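Local coordinates for protein MlnD (Bacillus methylotrophicus, PDB 5IL5) that probably dehydrates beta-hydroxyacyl intermediates, as the dehydratase domain of a trans-AT polyketide synthase of macrolactin assembly, at residues Gln46-Asn51 and Ile111-Thr116; Ala266-Val271 and Glu281-Val286. One frame throughout, in Å; residues are numbered along the deposited sequence.

In the fold
Following the chain from the N terminus, interaction 1 comes first: pairing 46-51 with 111-116 closes a loop of 59 residues that contains helix 74-86, and so brings that helix under a sheet of the predicted N-terminal hotdog fold. The chain then crosses to the predicted C-terminal hotdog fold, where 266-271 and 281-286 form interaction 2, a hairpin closing only nine residues. The two contacts follow in series, neither nesting nor crossing. The centres of interaction 1 and interaction 2 lie about 26 Å apart, on opposite sides of the chain's centre. Strands 92-98 and 239-245 pair between them, joining the two halves of this double-hotdog dehydratase domain edge to edge.

Interaction 1: Gln46-Asn51 and Ile111-Thr116; sequences QKFLIN and IRIVLT
Both Lys47 and Arg112 put CG in the crowded position between the backbone N and the carbonyl carbon (chi1 49° and 74°), then run extended, so that the two long chains rise from the same face and cross obliquely. Their tips are like charges, with Lys47 NZ 3.8 Å from Arg112 NH1. Lys47 NZ forms a salt bridge with Asp42 and Arg112 NH2 one with Glu127, which should offset the repulsion. Beneath them, the antiparallel backbones are joined at Phe48 and Ile113, a hydrogen-bonded pair. Phe48 N donates to Ile113 O at 3.1 Å, and Ile113 N returns a bond to Phe48 O at 3.0 Å, both in the carbonyl planes. Farther along, Leu115 N reaches Gln46 O almost straight (173°), but from above its carbonyl plane.

These strands belong to the predicted N-terminal hotdog fold, in which a sheet wraps a central helix, here 74-86. The face bearing Phe48, Ile50 and Ile113 meets Met77, Ala81 and Met84 of that helix, which suits bulky apolar residues. Phe48 and Leu115 each set CG anti to the carbonyl carbon and cross at about a right angle, bringing Leu115 CD1 to the ring edge, 3.7 Å from Phe48 CD1. Alongside, Ile113 CG2 lies 3.8 Å from Phe48 CB, the two chains pointing the same way. Ile50 and Ile111 share one first rotamer, and Ile111 CG2 rests 3.7 Å from Ile50 CB. Gln46 and Leu115 also pack on Phe43 of the second subunit.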
loop_
_atom_site.group_PDB
_atom_site.type_symbol
_atom_site.label_atom_id
_atom_site.label_comp_id
_atom_site.label_asym_id
_atom_site.label_seq_id
_atom_site.Cartn_x
_atom_site.Cartn_y
_atom_site.Cartn_z
ATOM N N GLN A 46 8.806 -1.963 -4.659
ATOM C CA GLN A 46 7.891 -2.490 -3.655
ATOM C C GLN A 46 8.403 -2.170 -2.256
ATOM O O GLN A 46 9.581 -2.389 -1.953
ATOM C CB GLN A 46 7.771 -3.998 -3.838
ATOM C CG GLN A 46 6.975 -4.735 -2.782
ATOM C CD GLN A 46 5.468 -4.682 -2.998
ATOM O OE1 GLN A 46 4.994 -4.567 -4.127
ATOM N NE2 GLN A 46 4.710 -4.775 -1.913
ATOM N N LYS A 47 7.530 -1.661 -1.390
ATOM C CA LYS A 47 8.027 -1.293 -0.072
ATOM C C LYS A 47 6.878 -1.003 0.880
ATOM O O LYS A 47 5.778 -0.634 0.459
ATOM C CB LYS A 47 8.955 -0.082 -0.186
ATOM C CG LYS A 47 8.362 1.052 -0.998
ATOM C CD LYS A 47 9.391 2.107 -1.296
ATOM C CE LYS A 47 8.915 2.991 -2.419
ATOM N NZ LYS A 47 9.734 4.214 -2.525
ATOM N N PHE A 48 7.168 -1.156 2.174
ATOM C CA PHE A 48 6.211 -0.957 3.251
ATOM C C PHE A 48 6.804 -0.027 4.302
ATOM O O PHE A 48 8.023 0.056 4.464
ATOM C CB PHE A 48 5.832 -2.278 3.939
ATOM C CG PHE A 48 5.235 -3.317 3.029
ATOM C CD1 PHE A 48 6.038 -4.137 2.256
ATOM C CD2 PHE A 48 3.869 -3.518 3.003
ATOM C CE1 PHE A 48 5.484 -5.107 1.443
ATOM C CE2 PHE A 48 3.312 -4.487 2.194
ATOM C CZ PHE A 48 4.120 -5.282 1.419
ATOM N N LEU A 49 5.923 0.661 5.025
ATOM C CA LEU A 49 6.319 1.565 6.101
ATOM C C LEU A 49 6.370 0.810 7.431
ATOM O O LEU A 49 5.389 0.172 7.828
ATOM C CB LEU A 49 5.330 2.726 6.191
ATOM C CG LEU A 49 5.748 3.984 6.952
ATOM C CD1 LEU A 49 4.828 5.115 6.550
ATOM C CD2 LEU A 49 5.730 3.801 8.452
ATOM N N ILE A 50 7.502 0.887 8.118
ATOM C CA ILE A 50 7.681 0.245 9.416
ATOM C C ILE A 50 7.387 1.261 10.510
ATOM O O ILE A 50 7.843 2.409 10.447
ATOM C CB ILE A 50 9.114 -0.301 9.566
ATOM C CG1 ILE A 50 9.464 -1.289 8.447
ATOM C CG2 ILE A 50 9.311 -0.928 10.954
ATOM C CD1 ILE A 50 9.049 -2.714 8.703
ATOM N N ASN A 51 6.671 0.835 11.549
ATOM C CA ASN A 51 6.436 1.699 12.702
ATOM C C ASN A 51 6.411 0.830 13.950
ATOM O O ASN A 51 5.454 0.084 14.170
ATOM C CB ASN A 51 5.144 2.500 12.560
ATOM C CG ASN A 51 4.917 3.425 13.736
ATOM O OD1 ASN A 51 5.862 3.762 14.466
ATOM N ND2 ASN A 51 3.679 3.887 13.899
ATOM N N ILE A 111 11.058 4.290 9.318
ATOM C CA ILE A 111 11.709 3.069 8.850
ATOM C C ILE A 111 10.845 2.415 7.781
ATOM O O ILE A 111 9.621 2.321 7.930
ATOM C CB ILE A 111 11.947 2.095 10.018
ATOM C CG1 ILE A 111 12.800 2.758 11.103
ATOM C CG2 ILE A 111 12.615 0.813 9.511
ATOM C CD1 ILE A 111 12.485 2.270 12.502
ATOM N N ARG A 112 11.487 1.940 6.716
ATOM C CA ARG A 112 10.810 1.273 5.615
ATOM C C ARG A 112 11.574 0.011 5.249
ATOM O O ARG A 112 12.774 -0.108 5.508
ATOM C CB ARG A 112 10.726 2.163 4.378
ATOM C CG ARG A 112 12.061 2.286 3.670
ATOM C CD ARG A 112 12.048 3.311 2.579
ATOM N NE ARG A 112 13.309 3.295 1.847
ATOM C CZ ARG A 112 13.483 3.853 0.656
ATOM N NH1 ARG A 112 12.474 4.481 0.075
ATOM N NH2 ARG A 112 14.659 3.784 0.052
ATOM N N ILE A 113 10.876 -0.925 4.610
ATOM C CA ILE A 113 11.494 -2.131 4.077
ATOM C C ILE A 113 11.282 -2.155 2.570
ATOM O O ILE A 113 10.147 -2.027 2.095
ATOM C CB ILE A 113 10.926 -3.402 4.735
ATOM C CG1 ILE A 113 11.581 -4.651 4.140
ATOM C CG2 ILE A 113 9.414 -3.464 4.581
ATOM C CD1 ILE A 113 11.316 -5.912 4.930
ATOM N N VAL A 114 12.373 -2.332 1.827
ATOM C CA VAL A 114 12.344 -2.443 0.374
ATOM C C VAL A 114 12.547 -3.906 0.025
ATOM O O VAL A 114 13.413 -4.569 0.605
ATOM C CB VAL A 114 13.428 -1.566 -0.278
ATOM C CG1 VAL A 114 13.380 -1.683 -1.801
ATOM C CG2 VAL A 114 13.275 -0.117 0.151
ATOM N N LEU A 115 11.740 -4.414 -0.902
ATOM C CA LEU A 115 11.831 -5.794 -1.357
ATOM C C LEU A 115 12.031 -5.819 -2.864
ATOM O O LEU A 115 11.262 -5.202 -3.607
ATOM C CB LEU A 115 10.578 -6.584 -0.986
ATOM C CG LEU A 115 10.199 -6.552 0.492
ATOM C CD1 LEU A 115 9.175 -5.466 0.764
ATOM C CD2 LEU A 115 9.679 -7.912 0.911
ATOM N N THR A 116 13.045 -6.544 -3.312
ATOM C CA THR A 116 13.389 -6.575 -4.732
ATOM C C THR A 116 13.320 -8.008 -5.243
ATOM O O THR A 116 14.144 -8.847 -4.830
ATOM C CB THR A 116 14.780 -5.993 -4.980
ATOM O OG1 THR A 116 14.879 -4.703 -4.367
ATOM C CG2 THR A 116 15.002 -5.829 -6.479
#

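Interaction 2: Ala266-Val271 and Glu281-Val286; sequences AYDVYV and ELSGLV
Glu281 lies within the second strand (278-286) of a beta hairpin that carries a G1 beta bulge and belongs to the predicted C-terminal hotdog fold. With CG anti to the backbone N and the chain extended, it lies beside Tyr270, pointing the same way: Glu281 CG is 3.5 Å from Tyr270 CE2, and carboxylate and ring planes differ by 23°. The methylenes CB and CG thus pack against Tyr270 CD2 and CE2 while the acid stays on the partly exposed side. Leu282 turns inward to Ile240 and Cys243, as fits a leucine. Its backbone is gripped twice by Val269, Leu282 N giving to Val269 O at 2.8 Å and Leu282 O accepting from Val269 N. Ser283 OG, anti to its own N, donates to Asp268 OD1 at 3.1 Å from above the carboxylate plane. Gly284 is the bulge residue, its positive phi (55°) favouring glycine; Gly284 N donates to Asp268 OD1 at 2.7 Å, nearly along the C-O axis. That single oxygen therefore holds two donors, and the aspartate clamps the bulge from across the hairpin. Leu285 follows, facing Tyr267 together with Gly284, and pairs with Tyr267 through both backbone bonds: Leu285 N bonds Tyr267 O at 2.8 Å. Its side chain joins Val269 against Val225 of helix 215-229. Leu285 O accepts from Tyr267 N at 2.9 Å and also sits at the edge of the Tyr267 ring, 3.6 Å from Tyr267 CD2.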
loop_
_atom_site.group_PDB
_atom_site.type_symbol
_atom_site.label_atom_id
_atom_site.label_comp_id
_atom_site.label_asym_id
_atom_site.label_seq_id
_atom_site.Cartn_x
_atom_site.Cartn_y
_atom_site.Cartn_z
ATOM N N ALA A 266 30.944 -19.088 15.473
ATOM C CA ALA A 266 29.706 -19.247 14.721
ATOM C C ALA A 266 28.709 -20.015 15.576
ATOM O O ALA A 266 29.090 -20.924 16.319
ATOM C CB ALA A 266 29.942 -19.996 13.409
ATOM N N TYR A 267 27.432 -19.662 15.468
ATOM C CA TYR A 267 26.416 -20.249 16.324
ATOM C C TYR A 267 25.223 -20.750 15.525
ATOM O O TYR A 267 24.879 -20.218 14.467
ATOM C CB TYR A 267 26.007 -19.246 17.391
ATOM C CG TYR A 267 27.200 -18.901 18.235
ATOM C CD1 TYR A 267 27.440 -19.560 19.432
ATOM C CD2 TYR A 267 28.120 -17.960 17.807
ATOM C CE1 TYR A 267 28.550 -19.268 20.190
ATOM C CE2 TYR A 267 29.229 -17.662 18.552
ATOM C CZ TYR A 267 29.443 -18.317 19.744
ATOM O OH TYR A 267 30.556 -18.016 20.490
ATOM N N ASP A 268 24.626 -21.818 16.042
ATOM C CA ASP A 268 23.370 -22.370 15.558
ATOM C C ASP A 268 22.378 -22.330 16.708
ATOM O O ASP A 268 22.746 -22.608 17.852
ATOM C CB ASP A 268 23.534 -23.814 15.063
ATOM C CG ASP A 268 24.235 -23.898 13.721
ATOM O OD1 ASP A 268 24.485 -22.839 13.114
ATOM O OD2 ASP A 268 24.528 -25.025 13.268
ATOM N N VAL A 269 21.135 -21.955 16.420
ATOM C CA VAL A 269 20.116 -21.824 17.453
ATOM C C VAL A 269 18.826 -22.483 16.991
ATOM O O VAL A 269 18.536 -22.554 15.795
ATOM C CB VAL A 269 19.865 -20.355 17.834
ATOM C CG1 VAL A 269 19.142 -20.306 19.173
ATOM C CG2 VAL A 269 21.170 -19.577 17.863
ATOM N N TYR A 270 18.055 -22.987 17.954
ATOM C CA TYR A 270 16.794 -23.655 17.666
ATOM C C TYR A 270 15.725 -23.267 18.677
ATOM O O TYR A 270 15.996 -23.193 19.878
ATOM C CB TYR A 270 16.957 -25.177 17.684
ATOM C CG TYR A 270 18.055 -25.684 16.786
ATOM C CD1 TYR A 270 19.373 -25.728 17.215
ATOM C CD2 TYR A 270 17.771 -26.120 15.505
ATOM C CE1 TYR A 270 20.376 -26.197 16.389
ATOM C CE2 TYR A 270 18.762 -26.583 14.671
ATOM C CZ TYR A 270 20.066 -26.618 15.116
ATOM O OH TYR A 270 21.059 -27.083 14.286
ATOM N N VAL A 271 14.513 -23.025 18.183
ATOM C CA VAL A 271 13.320 -22.912 19.018
ATOM C C VAL A 271 12.594 -24.249 18.967
ATOM O O VAL A 271 12.379 -24.805 17.884
ATOM C CB VAL A 271 12.407 -21.765 18.547
ATOM C CG1 VAL A 271 11.169 -21.664 19.432
ATOM C CG2 VAL A 271 13.159 -20.449 18.546
ATOM N N GLU A 281 14.841 -22.541 13.175
ATOM C CA GLU A 281 16.282 -22.752 13.203
ATOM C C GLU A 281 16.965 -21.474 12.750
ATOM O O GLU A 281 16.592 -20.908 11.718
ATOM C CB GLU A 281 16.683 -23.924 12.287
ATOM C CG GLU A 281 18.182 -24.191 12.206
ATOM C CD GLU A 281 18.535 -25.255 11.186
ATOM O OE1 GLU A 281 17.627 -25.692 10.446
ATOM O OE2 GLU A 281 19.728 -25.636 11.123
ATOM N N LEU A 282 17.971 -21.027 13.502
ATOM C CA LEU A 282 18.896 -19.996 13.034
ATOM C C LEU A 282 20.296 -20.582 12.990
ATOM O O LEU A 282 20.901 -20.854 14.034
ATOM C CB LEU A 282 18.877 -18.746 13.915
ATOM C CG LEU A 282 17.774 -17.741 13.610
ATOM C CD1 LEU A 282 16.499 -18.157 14.305
ATOM C CD2 LEU A 282 18.211 -16.336 14.003
ATOM N N SER A 283 20.814 -20.736 11.784
ATOM C CA SER A 283 22.113 -21.341 11.562
ATOM C C SER A 283 23.161 -20.272 11.271
ATOM O O SER A 283 22.872 -19.233 10.673
ATOM C CB SER A 283 22.031 -22.329 10.398
ATOM O OG SER A 283 23.203 -23.120 10.315
ATOM N N GLY A 284 24.391 -20.553 11.685
ATOM C CA GLY A 284 25.537 -19.730 11.335
ATOM C C GLY A 284 25.421 -18.262 11.686
ATOM O O GLY A 284 25.820 -17.404 10.888
ATOM N N LEU A 285 24.909 -17.948 12.873
ATOM C CA LEU A 285 24.982 -16.584 13.382
ATOM C C LEU A 285 26.422 -16.253 13.755
ATOM O O LEU A 285 27.067 -17.006 14.493
ATOM C CB LEU A 285 24.072 -16.420 14.603
ATOM C CG LEU A 285 23.993 -15.044 15.284
ATOM C CD1 LEU A 285 22.667 -14.859 16.011
ATOM C CD2 LEU A 285 25.158 -14.821 16.247
ATOM N N VAL A 286 26.926 -15.124 13.247
ATOM C CA VAL A 286 28.302 -14.697 13.474
ATOM C C VAL A 286 28.311 -13.227 13.875
ATOM O O VAL A 286 27.660 -12.398 13.229
ATOM C CB VAL A 286 29.184 -14.922 12.231
ATOM C CG1 VAL A 286 30.648 -14.723 12.583
ATOM C CG2 VAL A 286 28.958 -16.316 11.659
#